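Local coordinates for protein ribokinase (Cryptococcus neoformans var. grubii serotype A, PDB 6CW5) that probably catalyses the magnesium- and ATP-dependent phosphorylation of D-ribose at O-5, giving D-ribose 5-phosphate and ADP, at residues L16-V21 with E67-I72; I23-H28 with T101-I106; P30-P35 with V105-A110. One frame throughout, in Å; residues are numbered along the deposited sequence. Where two conformers were deposited one is given.

Contact 1. Residues L16-V21 with E67-I72; sequences LVRGSV and ELDGAI
V17 is gripped through both its backbone polar atoms by the parallel strand E67-I72: its N donates to E67 O at 2.8 Å and its O accepts from D69 N, both bonds nearly straight. This is the tight end. L68 CD1 lies 3.7 Å from V17 CG1. D69 O takes two donors, G19 N in line with the C=O and R18 NH1 at 3.2 Å, 39° above the carbonyl plane. The R18 chain bends at chi2 (64°), passing CD 3.8 Å from D69 CG; NH2 goes on to S151, while the D69 carboxylate is held by Y155 and K94. Beyond G19 the backbones part, and water fills in: one molecule joins G19 O to A71 N, another V21 O to A71 O. Packing resumes where V21 CG2 meets L68 CD2 and V21 CG1 meets I72 CG2, each at 3.6 Å. The pair belongs to the central sheet of the ribokinase-like alpha/beta fold. Strand 15-18 is flanked on its other edge by strand 140-143 and strand 66-73 by strand 93-96, while helices 51-61 (on V17 and V21) and 77-85 (on L68 and V21) cover the face bearing V17 and L68.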
loop_
_atom_site.group_PDB
_atom_site.type_symbol
_atom_site.label_atom_id
_atom_site.label_comp_id
_atom_site.label_asym_id
_atom_site.label_seq_id
_atom_site.Cartn_x
_atom_site.Cartn_y
_atom_site.Cartn_z
ATOM N N LEU A 16 -10.742 -6.220 13.191
ATOM C CA LEU A 16 -9.353 -6.298 12.772
ATOM C C LEU A 16 -8.737 -4.923 12.959
ATOM O O LEU A 16 -9.303 -3.920 12.485
ATOM C CB LEU A 16 -9.234 -6.721 11.310
ATOM C CG LEU A 16 -7.816 -6.740 10.731
ATOM C CD1 LEU A 16 -6.924 -7.798 11.386
ATOM C CD2 LEU A 16 -7.964 -6.999 9.236
ATOM N N VAL A 17 -7.636 -4.868 13.696
ATOM C CA VAL A 17 -6.815 -3.658 13.802
ATOM C C VAL A 17 -5.637 -3.835 12.866
ATOM O O VAL A 17 -4.797 -4.717 13.067
ATOM C CB VAL A 17 -6.336 -3.400 15.240
ATOM C CG1 VAL A 17 -5.533 -2.077 15.317
ATOM C CG2 VAL A 17 -7.526 -3.392 16.215
ATOM N N ARG A 18 -5.559 -3.006 11.831
ATOM C CA ARG A 18 -4.398 -3.006 10.956
ATOM C C ARG A 18 -3.587 -1.790 11.380
ATOM O O ARG A 18 -3.997 -0.647 11.134
ATOM C CB ARG A 18 -4.800 -2.939 9.488
ATOM C CG ARG A 18 -3.638 -2.719 8.517
ATOM C CD ARG A 18 -2.612 -3.856 8.494
ATOM N NE ARG A 18 -1.492 -3.482 7.622
ATOM C CZ ARG A 18 -0.272 -3.188 8.065
ATOM N NH1 ARG A 18 0.028 -3.323 9.356
ATOM N NH2 ARG A 18 0.662 -2.794 7.203
ATOM N N GLY A 19 -2.476 -2.016 12.075
ATOM C CA GLY A 19 -1.805 -0.854 12.639
ATOM C C GLY A 19 -0.504 -1.211 13.318
ATOM O O GLY A 19 0.052 -2.287 13.130
ATOM N N SER A 20 -0.034 -0.279 14.116
ATOM C CA SER A 20 1.344 -0.270 14.593
ATOM C C SER A 20 1.480 -0.884 15.974
ATOM O O SER A 20 0.539 -0.892 16.772
ATOM C CB SER A 20 1.821 1.185 14.646
ATOM O OG SER A 20 0.936 1.932 15.477
ATOM N N VAL A 21 2.713 -1.318 16.273
ATOM C CA VAL A 21 3.163 -1.683 17.608
ATOM C C VAL A 21 4.430 -0.896 17.876
ATOM O O VAL A 21 5.356 -0.924 17.061
ATOM C CB VAL A 21 3.445 -3.188 17.719
ATOM C CG1 VAL A 21 3.934 -3.560 19.132
ATOM C CG2 VAL A 21 2.186 -3.966 17.342
ATOM N N GLU A 67 -8.327 -8.828 16.564
ATOM C CA GLU A 67 -7.078 -9.353 16.012
ATOM C C GLU A 67 -6.228 -8.184 15.542
ATOM O O GLU A 67 -6.765 -7.223 14.999
ATOM C CB GLU A 67 -7.320 -10.275 14.807
ATOM C CG GLU A 67 -8.150 -11.515 15.078
ATOM C CD GLU A 67 -7.318 -12.733 15.420
ATOM O OE1 GLU A 67 -6.112 -12.792 15.070
ATOM O OE2 GLU A 67 -7.889 -13.643 16.053
ATOM N N LEU A 68 -4.907 -8.274 15.718
ATOM C CA LEU A 68 -3.985 -7.228 15.276
ATOM C C LEU A 68 -3.141 -7.733 14.109
ATOM O O LEU A 68 -2.610 -8.857 14.155
ATOM C CB LEU A 68 -3.088 -6.773 16.434
ATOM C CG LEU A 68 -2.035 -5.715 16.079
ATOM C CD1 LEU A 68 -2.692 -4.404 15.642
ATOM C CD2 LEU A 68 -1.085 -5.477 17.278
ATOM N N ASP A 69 -3.092 -6.945 13.026
ATOM C CA ASP A 69 -2.334 -7.280 11.822
ATOM C C ASP A 69 -1.213 -6.243 11.698
ATOM O O ASP A 69 -1.483 -5.051 11.561
ATOM C CB ASP A 69 -3.271 -7.269 10.602
ATOM C CG ASP A 69 -2.577 -7.606 9.297
ATOM O OD1 ASP A 69 -1.355 -7.424 9.170
ATOM O OD2 ASP A 69 -3.283 -7.989 8.362
ATOM N N GLY A 70 0.041 -6.687 11.749
ATOM C CA GLY A 70 1.147 -5.741 11.702
ATOM C C GLY A 70 2.453 -6.486 11.890
ATOM O O GLY A 70 2.526 -7.673 11.574
ATOM N N ALA A 71 3.485 -5.821 12.405
ATOM C CA ALA A 71 4.770 -6.498 12.511
ATOM C C ALA A 71 5.586 -5.906 13.650
ATOM O O ALA A 71 5.518 -4.705 13.931
ATOM C CB ALA A 71 5.561 -6.395 11.208
ATOM N N ILE A 72 6.401 -6.759 14.265
ATOM C CA ILE A 72 7.360 -6.350 15.288
ATOM C C ILE A 72 8.709 -6.960 14.943
ATOM O O ILE A 72 8.824 -7.830 14.075
ATOM C CB ILE A 72 6.939 -6.784 16.709
ATOM C CG1 ILE A 72 6.766 -8.313 16.753
ATOM C CG2 ILE A 72 5.652 -6.046 17.117
ATOM C CD1 ILE A 72 6.670 -8.876 18.184
HETATM O O HOH W 1 2.720 -3.030 12.921
HETATM O O HOH W 2 6.749 -2.646 15.303
#

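Contact 2. Residues I23-H28 with T101-I106; sequences IDEFFH and TGRAVI
I23-H28 and T101-I106 run parallel, their strand axes 17° apart, with I23, E25 and F27 each donating a backbone N-H to the other segment (G102 O, A104 O and I106 O) and the carbonyls of I23 and E25 accepting from A104 N and I106 N. The A104 N to I23 O bond is the longest at 3.1 Å, its donor 41° above the carbonyl plane. I23 O also accepts from a water that in turn accepts from R103 NE. On the face carrying I23, R103, E25 and V105, E25, extended beyond CG, reaches R103 in a salt bridge: NH2 meets OE1 on its syn side at 2.7 Å, close to the guanidinium plane, although carboxylate and guanidinium are turned 62° apart. F27 CE2 touches V105 CG1 at 3.9 Å. The two strands are the middle pair of the four-stranded sheet that projects from the alpha/beta domain as the lid of ribokinases, with 43-49 and 115-119 at its edges. The other face carries D24, F26, A104 and I106. I106 lies side by side with F26, its CD1 over one face of the ring in a CH-pi contact, 3.9 Å from the centroid. D24 OD1 approaches A104 CB to 3.4 Å, and D24 OD2 hydrogen-bonds a glycerol, probably from crystallisation; I23 and D24 are predicted to bind the sugar. F26 also packs against D275 and T277, predicted potassium ligands. At the N-terminal end the I23 and T101 side chains cross at about a right angle, CG1 against CG2, while T101 OG1 is hydrogen-bonded to D75 and G73.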
loop_
_atom_site.group_PDB
_atom_site.type_symbol
_atom_site.label_atom_id
_atom_site.label_comp_id
_atom_site.label_asym_id
_atom_site.label_seq_id
_atom_site.Cartn_x
_atom_site.Cartn_y
_atom_site.Cartn_z
ATOM N N ILE A 23 7.425 0.254 20.930
ATOM C CA ILE A 23 8.003 0.321 22.270
ATOM C C ILE A 23 8.106 1.806 22.588
ATOM O O ILE A 23 8.836 2.531 21.915
ATOM C CB ILE A 23 9.357 -0.384 22.339
ATOM C CG1 ILE A 23 9.150 -1.868 22.031
ATOM C CG2 ILE A 23 9.988 -0.179 23.727
ATOM C CD1 ILE A 23 10.452 -2.671 21.927
ATOM N N ASP A 24 7.349 2.262 23.595
ATOM C CA ASP A 24 7.329 3.662 23.990
ATOM C C ASP A 24 8.450 3.895 24.986
ATOM O O ASP A 24 8.554 3.178 25.978
ATOM C CB ASP A 24 6.002 4.037 24.653
ATOM C CG ASP A 24 4.831 4.098 23.661
ATOM O OD1 ASP A 24 5.055 3.935 22.444
ATOM O OD2 ASP A 24 3.705 4.334 24.132
ATOM N N GLU A 25 9.255 4.919 24.744
ATOM C CA GLU A 25 10.273 5.326 25.699
ATOM C C GLU A 25 9.893 6.706 26.203
ATOM O O GLU A 25 9.933 7.677 25.436
ATOM C CB GLU A 25 11.637 5.328 25.040
ATOM C CG GLU A 25 12.138 3.937 24.751
ATOM C CD GLU A 25 13.530 3.971 24.173
ATOM O OE1 GLU A 25 13.678 4.470 23.051
ATOM O OE2 GLU A 25 14.475 3.532 24.863
ATOM N N PHE A 26 9.493 6.781 27.478
ATOM C CA PHE A 26 9.147 8.048 28.113
ATOM C C PHE A 26 10.389 8.615 28.793
ATOM O O PHE A 26 10.828 8.085 29.814
ATOM C CB PHE A 26 8.049 7.866 29.150
ATOM C CG PHE A 26 6.732 7.472 28.560
ATOM C CD1 PHE A 26 5.801 8.443 28.220
ATOM C CD2 PHE A 26 6.431 6.134 28.338
ATOM C CE1 PHE A 26 4.580 8.082 27.661
ATOM C CE2 PHE A 26 5.204 5.762 27.778
ATOM C CZ PHE A 26 4.287 6.738 27.443
ATOM N N PHE A 27 10.898 9.720 28.254
ATOM C CA PHE A 27 11.993 10.477 28.851
ATOM C C PHE A 27 11.409 11.624 29.674
ATOM O O PHE A 27 10.818 12.561 29.121
ATOM C CB PHE A 27 12.910 10.993 27.750
ATOM C CG PHE A 27 13.707 9.924 27.082
ATOM C CD1 PHE A 27 14.974 9.601 27.540
ATOM C CD2 PHE A 27 13.206 9.254 25.974
ATOM C CE1 PHE A 27 15.720 8.586 26.908
ATOM C CE2 PHE A 27 13.931 8.258 25.339
ATOM C CZ PHE A 27 15.193 7.918 25.790
ATOM N N HIS A 28 11.570 11.558 30.990
ATOM C CA HIS A 28 11.014 12.595 31.848
ATOM C C HIS A 28 11.918 13.822 31.845
ATOM O O HIS A 28 13.121 13.729 32.123
ATOM C CB HIS A 28 10.801 12.022 33.250
ATOM C CG HIS A 28 9.971 10.775 33.230
ATOM N ND1 HIS A 28 8.593 10.799 33.212
ATOM C CD2 HIS A 28 10.327 9.471 33.141
ATOM C CE1 HIS A 28 8.135 9.563 33.144
ATOM N NE2 HIS A 28 9.168 8.737 33.103
ATOM N N THR A 101 11.394 -3.544 16.470
ATOM C CA THR A 101 10.062 -3.017 16.720
ATOM C C THR A 101 10.077 -1.494 16.599
ATOM O O THR A 101 11.052 -0.834 16.983
ATOM C CB THR A 101 9.621 -3.469 18.119
ATOM O OG1 THR A 101 9.681 -4.906 18.175
ATOM C CG2 THR A 101 8.186 -3.043 18.420
ATOM N N GLY A 102 8.994 -0.934 16.053
ATOM C CA GLY A 102 8.880 0.505 15.998
ATOM C C GLY A 102 8.951 1.118 17.381
ATOM O O GLY A 102 8.668 0.481 18.405
ATOM N N ARG A 103 9.370 2.379 17.410
ATOM C CA ARG A 103 9.634 3.066 18.667
ATOM C C ARG A 103 8.938 4.413 18.676
ATOM O O ARG A 103 8.832 5.076 17.634
ATOM C CB ARG A 103 11.140 3.253 18.874
ATOM C CG ARG A 103 11.888 1.924 18.971
ATOM C CD ARG A 103 13.349 2.135 18.824
ATOM N NE ARG A 103 13.828 3.004 19.889
ATOM C CZ ARG A 103 15.031 3.547 19.900
ATOM N NH1 ARG A 103 15.875 3.288 18.906
ATOM N NH2 ARG A 103 15.388 4.337 20.903
ATOM N N ALA A 104 8.426 4.802 19.844
ATOM C CA ALA A 104 8.002 6.185 20.062
ATOM C C ALA A 104 8.924 6.777 21.103
ATOM O O ALA A 104 8.982 6.281 22.230
ATOM C CB ALA A 104 6.549 6.295 20.526
ATOM N N VAL A 105 9.652 7.824 20.735
ATOM C CA VAL A 105 10.512 8.502 21.694
ATOM C C VAL A 105 9.695 9.664 22.235
ATOM O O VAL A 105 9.427 10.620 21.504
ATOM C CB VAL A 105 11.822 8.973 21.053
ATOM C CG1 VAL A 105 12.643 9.785 22.037
ATOM C CG2 VAL A 105 12.615 7.774 20.581
ATOM N N ILE A 106 9.278 9.573 23.501
ATOM C CA ILE A 106 8.311 10.504 24.086
ATOM C C ILE A 106 9.017 11.379 25.102
ATOM O O ILE A 106 9.588 10.884 26.084
ATOM C CB ILE A 106 7.128 9.765 24.731
ATOM C CG1 ILE A 106 6.538 8.769 23.709
ATOM C CG2 ILE A 106 6.080 10.779 25.231
ATOM C CD1 ILE A 106 5.308 8.023 24.179
HETATM O O HOH W 3 11.669 2.159 22.151
#

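Contact 3. Residues P30-P35 with V105-A110; sequences PHIVRP and VIQSAA
V33 N donates to Q107 OE1 at 2.8 Å in the one direct hydrogen bond between P30-P35 and V105-A110, nearly straight (174°) and in the plane of the amide carbonyl. The amide's NE2 donates an N-H to a water that in turn donates to V33 O at 2.8 Å. Both backbone polar atoms of V33 are thus engaged by the Q107 amide, one directly and one through water, which fixes the amide's rotation. The Q107 chain, extended beyond CG, carries this group out from strand 102-109 to the loop that follows strand 22-29, at the far end of the ribokinase lid. Apolar contacts centre on I32. With CG1 anti to the carbonyl carbon (chi1 -59°) and the chain bent at chi2 (-65°), CD1 settles 3.6 Å from Q107 CB and 3.8 Å from A109 CB. A109 CB packs against H31 CA. Carbon-oxygen contacts follow: the V33 and Q107 side chains cross at about a right angle, V33 CG1 coming to 3.2 Å from Q107 OE1, I32 CG2 lies 3.7 Å from Q107 OE1, and at the exposed end A110 CB rests 3.8 Å from P30 O. The H31 imidazole is held by E37, and I32 also touches S115.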
loop_
_atom_site.group_PDB
_atom_site.type_symbol
_atom_site.label_atom_id
_atom_site.label_comp_id
_atom_site.label_asym_id
_atom_site.label_seq_id
_atom_site.Cartn_x
_atom_site.Cartn_y
_atom_site.Cartn_z
ATOM N N PRO A 30 12.202 18.445 32.306
ATOM C CA PRO A 30 11.560 19.647 32.851
ATOM C C PRO A 30 10.758 20.404 31.818
ATOM O O PRO A 30 9.819 21.120 32.195
ATOM C CB PRO A 30 12.739 20.482 33.379
ATOM C CG PRO A 30 13.910 20.012 32.584
ATOM C CD PRO A 30 13.672 18.563 32.275
ATOM N N HIS A 31 11.090 20.260 30.538
ATOM C CA HIS A 31 10.381 20.922 29.448
ATOM C C HIS A 31 10.823 20.241 28.175
ATOM O O HIS A 31 11.816 19.507 28.168
ATOM C CB HIS A 31 10.705 22.421 29.387
ATOM C CG HIS A 31 12.168 22.698 29.256
ATOM N ND1 HIS A 31 12.967 23.012 30.337
ATOM C CD2 HIS A 31 12.984 22.682 28.175
ATOM C CE1 HIS A 31 14.210 23.188 29.925
ATOM N NE2 HIS A 31 14.245 22.987 28.617
ATOM N N ILE A 32 10.064 20.470 27.100
ATOM C CA ILE A 32 10.406 19.892 25.804
ATOM C C ILE A 32 11.697 20.524 25.297
ATOM O O ILE A 32 11.868 21.746 25.362
ATOM C CB ILE A 32 9.250 20.109 24.819
ATOM C CG1 ILE A 32 7.971 19.461 25.368
ATOM C CG2 ILE A 32 9.617 19.567 23.422
ATOM C CD1 ILE A 32 8.049 17.937 25.474
ATOM N N VAL A 33 12.623 19.700 24.785
ATOM C CA VAL A 33 13.918 20.257 24.400
ATOM C C VAL A 33 13.742 21.161 23.183
ATOM O O VAL A 33 12.976 20.857 22.257
ATOM C CB VAL A 33 14.970 19.154 24.154
ATOM C CG1 VAL A 33 14.628 18.319 22.911
ATOM C CG2 VAL A 33 16.382 19.776 24.055
ATOM N N ARG A 34 14.439 22.286 23.196
ATOM C CA ARG A 34 14.355 23.307 22.164
ATOM C C ARG A 34 15.510 23.173 21.180
ATOM O O ARG A 34 16.535 22.560 21.492
ATOM C CB ARG A 34 14.373 24.689 22.829
ATOM C CG ARG A 34 13.230 24.864 23.830
ATOM C CD ARG A 34 13.500 25.961 24.831
ATOM N NE ARG A 34 14.471 25.555 25.844
ATOM C CZ ARG A 34 14.984 26.379 26.746
ATOM N NH1 ARG A 34 14.621 27.657 26.754
ATOM N NH2 ARG A 34 15.859 25.933 27.635
ATOM N N PRO A 35 15.374 23.716 19.972
ATOM C CA PRO A 35 16.473 23.645 19.000
ATOM C C PRO A 35 17.793 24.137 19.568
ATOM O O PRO A 35 17.881 25.210 20.186
ATOM C CB PRO A 35 15.979 24.534 17.853
ATOM C CG PRO A 35 14.510 24.415 17.922
ATOM C CD PRO A 35 14.176 24.341 19.389
ATOM N N VAL A 105 9.652 7.824 20.735
ATOM C CA VAL A 105 10.512 8.502 21.694
ATOM C C VAL A 105 9.695 9.664 22.235
ATOM O O VAL A 105 9.427 10.620 21.504
ATOM C CB VAL A 105 11.822 8.973 21.053
ATOM C CG1 VAL A 105 12.643 9.785 22.037
ATOM C CG2 VAL A 105 12.615 7.774 20.581
ATOM N N ILE A 106 9.278 9.573 23.501
ATOM C CA ILE A 106 8.311 10.504 24.086
ATOM C C ILE A 106 9.017 11.379 25.102
ATOM O O ILE A 106 9.588 10.884 26.084
ATOM C CB ILE A 106 7.128 9.765 24.731
ATOM C CG1 ILE A 106 6.538 8.769 23.709
ATOM C CG2 ILE A 106 6.080 10.779 25.231
ATOM C CD1 ILE A 106 5.308 8.023 24.179
ATOM N N GLN A 107 8.994 12.683 24.864
ATOM C CA GLN A 107 9.453 13.641 25.852
ATOM C C GLN A 107 8.257 13.940 26.742
ATOM O O GLN A 107 7.256 14.483 26.273
ATOM C CB GLN A 107 9.978 14.913 25.190
ATOM C CG GLN A 107 11.215 14.736 24.339
ATOM C CD GLN A 107 11.576 16.032 23.644
ATOM O OE1 GLN A 107 12.050 16.979 24.272
ATOM N NE2 GLN A 107 11.340 16.080 22.341
ATOM N N SER A 108 8.352 13.551 28.006
ATOM C CA SER A 108 7.293 13.765 28.986
ATOM C C SER A 108 7.686 14.980 29.815
ATOM O O SER A 108 8.473 14.876 30.757
ATOM C CB SER A 108 7.100 12.530 29.860
ATOM O OG SER A 108 6.078 12.772 30.813
ATOM N N ALA A 109 7.133 16.129 29.448
ATOM C CA ALA A 109 7.482 17.399 30.068
ATOM C C ALA A 109 6.752 17.561 31.392
ATOM O O ALA A 109 5.590 17.163 31.523
ATOM C CB ALA A 109 7.118 18.553 29.131
ATOM N N ALA A 110 7.445 18.146 32.370
ATOM C CA ALA A 110 6.842 18.393 33.675
ATOM C C ALA A 110 5.670 19.350 33.550
ATOM O O ALA A 110 4.617 19.138 34.163
ATOM C CB ALA A 110 7.889 18.945 34.644
HETATM O O HOH W 4 12.036 18.587 20.949
#

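From the N terminus, the chain runs along strand 15-18 in the central sheet and passes through S20 and V21 into strand 22-29 of the lid, then into the loop 30-35. All three segments wait for later partners. Contact 1 closes the first loop, when the chain returns to the central sheet at 67-72. The chain then crosses to the lid again, where contact 2 closes with 101-106 and contact 3 directly after it on the same strand, sharing V105 and I106. Contact 1 crosses both others along the chain. Contacts 1 and 2 touch where I72 and V21 meet T101, at the junction of domain and lid, whereas contact 3 lies at the lid's far end.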